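Local atomic coordinates of serpin (Taeniopygia guttata, PDB entry 5HGC), a protein that binds the steroid hormone cortisol and, as a member of the serpin family, may inhibit serine proteases. Residues L51-S55 with A56-Q60; I72-K75 with E76-G80; I359-R362 with D363-S366. One frame throughout, in Å; residues are numbered along the deposited sequence. Where two conformers were deposited one is given.

Contact 1: residues L51-S55 with A56-Q60; sequences LGARS and ATQSQ
Ala53 comes back beside Gln58 at the short connection between helix 39-52 and helix 55-64, where the chain leaves one helix, runs extended through Ala53 and Arg54, and turns at Ser55 with a positive phi of 58°. The first bonds of the new helix follow at once. Gln58 N donates to Arg54 O at 3.3 Å. Ser59 N reaches Ser55 O at 3.0 Å.

The side chain of Ala53 points at the new helix. Its CB packs on Gln58 CB at 3.6 Å and on the methyl group Thr57 CG2 at 4.0 Å. Gln58 CG is anti to the backbone N (chi1 177°), which lays the extended side chain back along the Ala53 carbonyl. Gln58 NE2 comes within 3.0 Å of Ala53 O, but the angle is too poor for a hydrogen bond. The amide instead donates to Ala50 O, one residue before Leu51, so it ties the second helix to the end of the first.

Arg54 folds back over the last turn of helix 39-52. Its NH1 donates to Leu51 O at 3.1 Å and to Ala53 O at 2.9 Å. The second acceptor lies in the guanidinium plane. One nitrogen thus grips two carbonyls of the connection.

Thr57 OG1 bonds Asp302 N, and Ala53 packs on Leu303 in the same loop. Leu51 packs on helix 113-123 and touches the bound amino sugar. Gln58 lies against Glu74 of helix 74-89.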
loop_
_atom_site.group_PDB
_atom_site.type_symbol
_atom_site.label_atom_id
_atom_site.label_comp_id
_atom_site.label_asym_id
_atom_site.label_seq_id
_atom_site.Cartn_x
_atom_site.Cartn_y
_atom_site.Cartn_z
ATOM N N LEU A 51 17.451 5.906 8.630
ATOM C CA LEU A 51 18.259 7.130 8.706
ATOM C C LEU A 51 18.870 7.249 10.068
ATOM O O LEU A 51 20.051 7.577 10.188
ATOM C CB LEU A 51 17.452 8.409 8.469
ATOM C CG LEU A 51 17.284 8.798 7.023
ATOM C CD1 LEU A 51 16.473 10.094 6.938
ATOM C CD2 LEU A 51 18.671 8.950 6.425
ATOM N N GLY A 52 18.045 6.970 11.082
ATOM C CA GLY A 52 18.490 7.052 12.444
ATOM C C GLY A 52 19.080 5.808 13.084
ATOM O O GLY A 52 19.460 5.878 14.257
ATOM N N ALA A 53 19.131 4.681 12.365
ATOM C CA ALA A 53 19.542 3.423 12.968
ATOM C C ALA A 53 21.012 3.235 12.713
ATOM O O ALA A 53 21.586 3.872 11.815
ATOM C CB ALA A 53 18.721 2.250 12.454
ATOM N N ARG A 54 21.640 2.405 13.549
ATOM C CA ARG A 54 23.056 2.094 13.421
ATOM C C ARG A 54 23.252 0.578 13.465
ATOM O O ARG A 54 22.378 -0.155 13.982
ATOM C CB ARG A 54 23.890 2.840 14.491
ATOM C CG ARG A 54 23.929 4.380 14.364
ATOM C CD ARG A 54 24.530 5.010 13.075
ATOM N NE ARG A 54 24.425 6.499 13.072
ATOM C CZ ARG A 54 23.373 7.250 12.645
ATOM N NH1 ARG A 54 22.254 6.697 12.128
ATOM N NH2 ARG A 54 23.442 8.595 12.714
ATOM N N SER A 55 24.369 0.104 12.893
ATOM C CA SER A 55 24.790 -1.292 13.056
ATOM C C SER A 55 23.732 -2.328 12.588
ATOM O O SER A 55 23.216 -2.241 11.463
ATOM C CB SER A 55 25.258 -1.546 14.515
ATOM O OG SER A 55 26.531 -0.941 14.701
ATOM N N ALA A 56 23.406 -3.282 13.460
ATOM C CA ALA A 56 22.589 -4.416 13.082
ATOM C C ALA A 56 21.120 -4.030 13.043
ATOM O O ALA A 56 20.345 -4.623 12.268
ATOM C CB ALA A 56 22.814 -5.585 14.037
ATOM N N THR A 57 20.733 -3.049 13.871
ATOM C CA THR A 57 19.390 -2.445 13.743
ATOM C C THR A 57 19.159 -1.914 12.319
ATOM O O THR A 57 18.153 -2.207 11.709
ATOM C CB THR A 57 19.151 -1.344 14.764
ATOM O OG1 THR A 57 19.405 -1.911 16.029
ATOM C CG2 THR A 57 17.672 -0.876 14.758
ATOM N N GLN A 58 20.138 -1.188 11.807
ATOM C CA GLN A 58 20.035 -0.563 10.547
ATOM C C GLN A 58 20.070 -1.571 9.384
ATOM O O GLN A 58 19.245 -1.468 8.435
ATOM C CB GLN A 58 21.119 0.493 10.418
ATOM C CG GLN A 58 21.039 1.091 9.067
ATOM C CD GLN A 58 22.136 2.036 8.791
ATOM O OE1 GLN A 58 23.244 1.644 8.452
ATOM N NE2 GLN A 58 21.824 3.307 8.882
ATOM N N SER A 59 21.011 -2.517 9.460
ATOM C CA SER A 59 21.213 -3.547 8.431
ATOM C C SER A 59 19.965 -4.440 8.296
ATOM O O SER A 59 19.570 -4.768 7.172
ATOM C CB SER A 59 22.457 -4.401 8.733
ATOM O OG SER A 59 22.155 -5.441 9.661
ATOM N N GLN A 60 19.351 -4.806 9.425
ATOM C CA GLN A 60 18.116 -5.597 9.413
ATOM C C GLN A 60 16.934 -4.855 8.801
ATOM O O GLN A 60 16.069 -5.485 8.146
ATOM C CB GLN A 60 17.678 -6.005 10.806
ATOM C CG GLN A 60 18.443 -7.130 11.431
ATOM C CD GLN A 60 18.009 -7.337 12.879
ATOM O OE1 GLN A 60 16.966 -6.816 13.331
ATOM N NE2 GLN A 60 18.802 -8.107 13.621
#

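Contact 2: residues I72-K75 with E76-G80; sequences IQEK and EIHEG. With BDG (2,6-diamino-2,6-dideoxy-alpha-D-glucopyranose), chain F.
Glu74, Lys75 and His78 line the pocket of the bound diamino sugar at the start of helix 74-89, and Glu74 and His78 meet there in a His-carboxylate hydrogen bond. His78 NE2 donates to Glu74 OE2 over 2.8 Å. The oxygen lies in the plane of the ring, at its edge, and uses its anti lone pair. The carboxylate is turned 71° from the ring. Glu74 CG is anti to its own backbone nitrogen (chi1 -166°), and the extended chain runs one turn along the helix to the imidazole.

The ring has a second partner, since His78 ND1 bonds Tyr123 OH. Both ring nitrogens are therefore engaged, and the rotation of the ring is fixed. Glu74 OE2 also comes within 3.5 Å of the ring oxygen O5 of the sugar. Lys75 bends so that its carbon CE lies 3.3 Å from N6 of the sugar, a close approach and not a bond. The sugar is also hydrogen-bonded to Asp118 OD2.

Gln73 is the N-cap of the helix. Glu76, three residues on, folds back to it, and Glu76 OE2 accepts Gln73 N at 3.0 Å. This is one half of a capping box. Gln73 O accepts Ile77 N at 3.3 Å and, weakly, Glu76 N. The other carboxylate oxygen, Glu76 OE1, forms a salt bridge with Lys10. Next to the cap, Ile72 CD1 meets Ile77 CG1 at 4.1 Å, and both side chains also pack on Phe67.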
loop_
_atom_site.group_PDB
_atom_site.type_symbol
_atom_site.label_atom_id
_atom_site.label_comp_id
_atom_site.label_asym_id
_atom_site.label_seq_id
_atom_site.Cartn_x
_atom_site.Cartn_y
_atom_site.Cartn_z
ATOM N N ILE A 72 23.856 -2.446 -3.359
ATOM C CA ILE A 72 23.300 -1.074 -3.424
ATOM C C ILE A 72 23.829 -0.247 -2.229
ATOM O O ILE A 72 23.878 -0.748 -1.104
ATOM C CB ILE A 72 21.727 -1.080 -3.495
ATOM C CG1 ILE A 72 21.174 0.345 -3.702
ATOM C CG2 ILE A 72 21.104 -1.746 -2.268
ATOM C CD1 ILE A 72 19.738 0.475 -4.187
ATOM N N GLN A 73 24.215 1.006 -2.462
ATOM C CA GLN A 73 24.593 1.904 -1.344
ATOM C C GLN A 73 23.394 2.373 -0.512
ATOM O O GLN A 73 22.307 2.634 -1.059
ATOM C CB GLN A 73 25.262 3.159 -1.878
ATOM C CG GLN A 73 26.755 3.070 -2.137
ATOM C CD GLN A 73 27.183 4.035 -3.242
ATOM O OE1 GLN A 73 27.885 3.634 -4.172
ATOM N NE2 GLN A 73 26.726 5.304 -3.167
ATOM N N GLU A 74 23.606 2.552 0.791
ATOM C CA GLU A 74 22.608 3.214 1.621
ATOM C C GLU A 74 22.218 4.627 1.083
ATOM O O GLU A 74 21.036 4.995 1.093
ATOM C CB GLU A 74 23.037 3.217 3.083
ATOM C CG GLU A 74 21.912 3.590 4.034
ATOM C CD GLU A 74 22.390 4.198 5.347
ATOM O OE1 GLU A 74 23.514 3.830 5.783
ATOM O OE2 GLU A 74 21.634 5.028 5.942
ATOM N N LYS A 75 23.189 5.382 0.574
ATOM C CA LYS A 75 22.948 6.682 -0.083
ATOM C C LYS A 75 21.879 6.564 -1.150
ATOM O O LYS A 75 20.991 7.415 -1.241
ATOM C CB LYS A 75 24.213 7.262 -0.758
ATOM C CG LYS A 75 25.458 7.314 0.131
ATOM C CD LYS A 75 26.232 5.973 0.212
ATOM C CE LYS A 75 26.699 5.634 1.623
ATOM N NZ LYS A 75 26.891 4.178 1.731
ATOM N N GLU A 76 21.965 5.508 -1.958
ATOM C CA GLU A 76 21.041 5.326 -3.086
ATOM C C GLU A 76 19.608 4.975 -2.672
ATOM O O GLU A 76 18.685 5.449 -3.277
ATOM C CB GLU A 76 21.579 4.303 -4.082
ATOM C CG GLU A 76 22.846 4.755 -4.823
ATOM C CD GLU A 76 23.509 3.604 -5.586
ATOM O OE1 GLU A 76 23.488 3.644 -6.838
ATOM O OE2 GLU A 76 24.022 2.639 -4.943
ATOM N N ILE A 77 19.455 4.150 -1.642
ATOM C CA ILE A 77 18.170 3.815 -1.031
ATOM C C ILE A 77 17.482 5.094 -0.613
ATOM O O ILE A 77 16.382 5.363 -1.118
ATOM C CB ILE A 77 18.389 2.892 0.156
ATOM C CG1 ILE A 77 19.012 1.583 -0.313
ATOM C CG2 ILE A 77 17.098 2.618 0.875
ATOM C CD1 ILE A 77 19.420 0.646 0.799
ATOM N N HIS A 78 18.133 5.934 0.218
ATOM C CA HIS A 78 17.489 7.179 0.680
ATOM C C HIS A 78 17.217 8.128 -0.490
ATOM O O HIS A 78 16.165 8.800 -0.539
ATOM C CB HIS A 78 18.283 7.863 1.791
ATOM C CG HIS A 78 18.481 7.017 3.010
ATOM N ND1 HIS A 78 17.434 6.528 3.762
ATOM C CD2 HIS A 78 19.606 6.581 3.624
ATOM C CE1 HIS A 78 17.898 5.793 4.761
ATOM N NE2 HIS A 78 19.215 5.811 4.706
ATOM N N GLU A 79 18.122 8.157 -1.460
ATOM C CA GLU A 79 17.924 8.999 -2.654
ATOM C C GLU A 79 16.714 8.510 -3.415
ATOM O O GLU A 79 15.866 9.326 -3.842
ATOM C CB GLU A 79 19.115 8.909 -3.574
ATOM C CG GLU A 79 19.968 10.147 -3.562
ATOM C CD GLU A 79 21.434 9.831 -3.813
ATOM O OE1 GLU A 79 21.746 8.883 -4.591
ATOM O OE2 GLU A 79 22.274 10.543 -3.215
ATOM N N GLY A 80 16.658 7.169 -3.547
ATOM C CA GLY A 80 15.596 6.428 -4.185
ATOM C C GLY A 80 14.258 6.773 -3.583
ATOM O O GLY A 80 13.315 7.176 -4.326
HETATM C C5 BDG F . 22.918 8.903 3.774
HETATM O O5 BDG F . 22.603 8.322 5.080
HETATM C C1 BDG F . 22.942 9.082 6.296
HETATM O O1 BDG F . 22.398 8.447 7.488
HETATM C C2 BDG F . 22.672 10.631 6.176
HETATM N N2 BDG F . 22.174 11.223 7.413
HETATM C C3 BDG F . 21.860 11.040 4.896
HETATM O O3 BDG F . 21.628 12.481 4.778
HETATM C C4 BDG F . 22.527 10.400 3.631
HETATM O O4 BDG F . 21.775 10.536 2.421
HETATM C C6 BDG F . 24.407 8.754 3.380
HETATM N N6 BDG F . 24.975 7.466 3.751
#

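Contact 3: residues I359-R362 with D363-S366; sequences IFDR and DTNS. With HCY ((11alpha,14beta)-11,17,21-trihydroxypregn-4-ene-3,20-dione), chain B.
Asp361 meets Ser366 where the chain reverses between strands 355-361 and 366-373, the two segments running 141° apart. Asp361 N donates to Ser366 O at 2.8 Å. The return bond, Ser366 N to Asp361 O, is weak. Asn365 and Ser366 both face Asp361, which makes a G1 beta bulge. Asn365 takes the left-handed conformation (phi 47°) usual at the first position of this bulge.

The Asp361 carboxylate is the polar centre of the turn. Its CG is anti to the backbone N (chi1 178°), which turns the carboxylate toward the backbone N-H groups of Asp363 and Thr364. Thr364 OG1 donates to Asp361 OD2 at 2.7 Å, from the anti side and out of the carboxylate plane. Thr364 N adds a weak bond to the same oxygen. Asp361 OD1 takes a weak bond from Asp363 N, as in an Asx turn; its stronger partner is Ser232 OG. Ser366 OG donates to Thr364 OG1 at 2.9 Å, so the two hydroxyls form a short chain of hydrogen bonds ending at Asp361 OD2. These bonds probably stabilise the charge of this buried carboxylate. Asp363 OD2 lies 4.4 Å from Asp361 OD1, a like-charge approach that Ser232 OG, also weakly bonded to Asp363 OD2, may ease.

The turn forms part of the cortisol site. Asn365 OD1 accepts a hydrogen bond from steroid O3 at 2.7 Å. Phe360 CB lies 3.5 Å from steroid C15, and its ring turns an edge toward Ser366 O.

Phe360 also meets the ring of Phe236 on strand 233-240, the other neighbour of strand 355-361. Arg362 reaches back to the same side, with NE on Ser232 O and NH2 on Ala233 O. Leu84, Met87 and Leu88 of helix 74-89 pack against Asp361, Thr364 and Ser366.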
loop_
_atom_site.group_PDB
_atom_site.type_symbol
_atom_site.label_atom_id
_atom_site.label_comp_id
_atom_site.label_asym_id
_atom_site.label_seq_id
_atom_site.Cartn_x
_atom_site.Cartn_y
_atom_site.Cartn_z
ATOM N N ILE A 359 -2.557 -1.804 -7.009
ATOM C CA ILE A 359 -2.482 -0.487 -7.625
ATOM C C ILE A 359 -1.047 -0.113 -7.700
ATOM O O ILE A 359 -0.357 -0.183 -6.696
ATOM C CB ILE A 359 -3.294 0.532 -6.857
ATOM C CG1 ILE A 359 -4.760 0.040 -6.781
ATOM C CG2 ILE A 359 -3.151 1.889 -7.504
ATOM C CD1 ILE A 359 -5.694 0.784 -5.824
ATOM N N PHE A 360 -0.599 0.245 -8.896
ATOM C CA PHE A 360 0.801 0.624 -9.139
ATOM C C PHE A 360 0.922 2.043 -9.733
ATOM O O PHE A 360 -0.055 2.586 -10.366
ATOM C CB PHE A 360 1.499 -0.320 -10.117
ATOM C CG PHE A 360 1.406 -1.783 -9.759
ATOM C CD1 PHE A 360 0.316 -2.571 -10.221
ATOM C CD2 PHE A 360 2.405 -2.393 -8.981
ATOM C CE1 PHE A 360 0.221 -3.917 -9.907
ATOM C CE2 PHE A 360 2.302 -3.741 -8.675
ATOM C CZ PHE A 360 1.215 -4.506 -9.144
ATOM N N ASP A 361 2.118 2.628 -9.561
ATOM C CA ASP A 361 2.481 3.794 -10.367
ATOM C C ASP A 361 3.348 3.406 -11.592
ATOM O O ASP A 361 4.416 2.818 -11.398
ATOM C CB ASP A 361 3.158 4.864 -9.503
ATOM C CG ASP A 361 3.601 6.088 -10.314
ATOM O OD1 ASP A 361 2.911 6.438 -11.321
ATOM O OD2 ASP A 361 4.663 6.685 -9.944
ATOM N N ARG A 362 2.891 3.753 -12.812
ATOM C CA ARG A 362 3.635 3.499 -14.061
ATOM C C ARG A 362 4.889 4.360 -14.261
ATOM O O ARG A 362 5.821 3.888 -14.905
ATOM C CB ARG A 362 2.765 3.572 -15.317
ATOM C CG ARG A 362 1.696 2.507 -15.455
ATOM C CD ARG A 362 0.733 2.939 -16.555
ATOM N NE ARG A 362 -0.271 3.862 -16.018
ATOM C CZ ARG A 362 -1.179 4.518 -16.744
ATOM N NH1 ARG A 362 -1.174 4.361 -18.079
ATOM N NH2 ARG A 362 -2.075 5.343 -16.139
ATOM N N ASP A 363 4.925 5.581 -13.700
ATOM C CA ASP A 363 6.140 6.441 -13.677
ATOM C C ASP A 363 7.280 5.990 -12.785
ATOM O O ASP A 363 8.440 6.224 -13.109
ATOM C CB ASP A 363 5.809 7.858 -13.301
ATOM C CG ASP A 363 5.019 8.565 -14.371
ATOM O OD1 ASP A 363 5.003 8.144 -15.574
ATOM O OD2 ASP A 363 4.375 9.548 -13.993
ATOM N N THR A 364 6.988 5.307 -11.686
ATOM C CA THR A 364 8.074 4.823 -10.809
ATOM C C THR A 364 8.101 3.315 -10.666
ATOM O O THR A 364 8.930 2.775 -9.912
ATOM C CB THR A 364 7.903 5.391 -9.403
ATOM O OG1 THR A 364 6.566 5.092 -8.943
ATOM C CG2 THR A 364 8.136 6.881 -9.390
ATOM N N ASN A 365 7.172 2.638 -11.343
ATOM C CA ASN A 365 7.022 1.205 -11.196
ATOM C C ASN A 365 7.008 0.732 -9.756
ATOM O O ASN A 365 7.768 -0.172 -9.393
ATOM C CB ASN A 365 8.112 0.463 -11.964
ATOM C CG ASN A 365 7.916 0.544 -13.478
ATOM O OD1 ASN A 365 6.798 0.731 -13.977
ATOM N ND2 ASN A 365 9.014 0.429 -14.210
ATOM N N SER A 366 6.159 1.348 -8.937
ATOM C CA SER A 366 6.046 0.942 -7.541
ATOM C C SER A 366 4.636 0.505 -7.240
ATOM O O SER A 366 3.665 1.042 -7.804
ATOM C CB SER A 366 6.451 2.060 -6.563
ATOM O OG SER A 366 5.696 3.208 -6.855
HETATM C C1 HCY B . 8.617 -5.698 -13.213
HETATM C C2 HCY B . 9.763 -6.441 -12.530
HETATM C C3 HCY B . 10.157 -5.794 -11.222
HETATM C C4 HCY B . 9.273 -4.797 -10.573
HETATM C C5 HCY B . 7.990 -4.708 -10.945
HETATM C C6 HCY B . 6.997 -4.061 -10.005
HETATM C C7 HCY B . 6.122 -3.046 -10.774
HETATM C C8 HCY B . 5.604 -3.502 -12.143
HETATM C C9 HCY B . 6.766 -4.072 -12.985
HETATM C C10 HCY B . 7.494 -5.241 -12.284
HETATM C C12 HCY B . 5.604 -3.172 -15.181
HETATM C C11 HCY B . 6.428 -4.288 -14.502
HETATM C C13 HCY B . 4.427 -2.690 -14.279
HETATM C C14 HCY B . 4.991 -2.345 -12.899
HETATM C C15 HCY B . 3.949 -1.455 -12.265
HETATM C C16 HCY B . 3.336 -0.664 -13.413
HETATM C C17 HCY B . 3.826 -1.331 -14.723
HETATM C C18 HCY B . 3.263 -3.719 -14.181
HETATM C C19 HCY B . 6.603 -6.455 -11.941
HETATM C C20 HCY B . 2.750 -1.400 -15.791
HETATM C C21 HCY B . 3.112 -1.273 -17.256
HETATM O O1 HCY B . 11.180 -6.155 -10.675
HETATM O O2 HCY B . 5.658 -5.495 -14.508
HETATM O O3 HCY B . 4.835 -0.495 -15.334
HETATM O O4 HCY B . 1.577 -1.560 -15.489
HETATM O O5 HCY B . 2.249 -2.215 -17.892
#

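Contacts 1 and 2 touch each other and share the amino-sugar pocket. Gln58 packs on Glu74, so the start of helix 55-64 meets the start of helix 74-89. Both are only partly buried and lie toward the surface. In contact 1 side chains take up carbonyls at a helix end; in contact 2 one carboxylate caps a helix start and another holds a histidine. Contact 3 is buried and nearer the centre of the chain, in a strand hairpin beside the steroid. There a carboxylate is satisfied by hydroxyls and N-H groups. Nearest atoms of contacts 2 and 3 are about 7 Å apart. Helix 74-89 joins them, with its first turn in contact 2 and later turns covering contact 3.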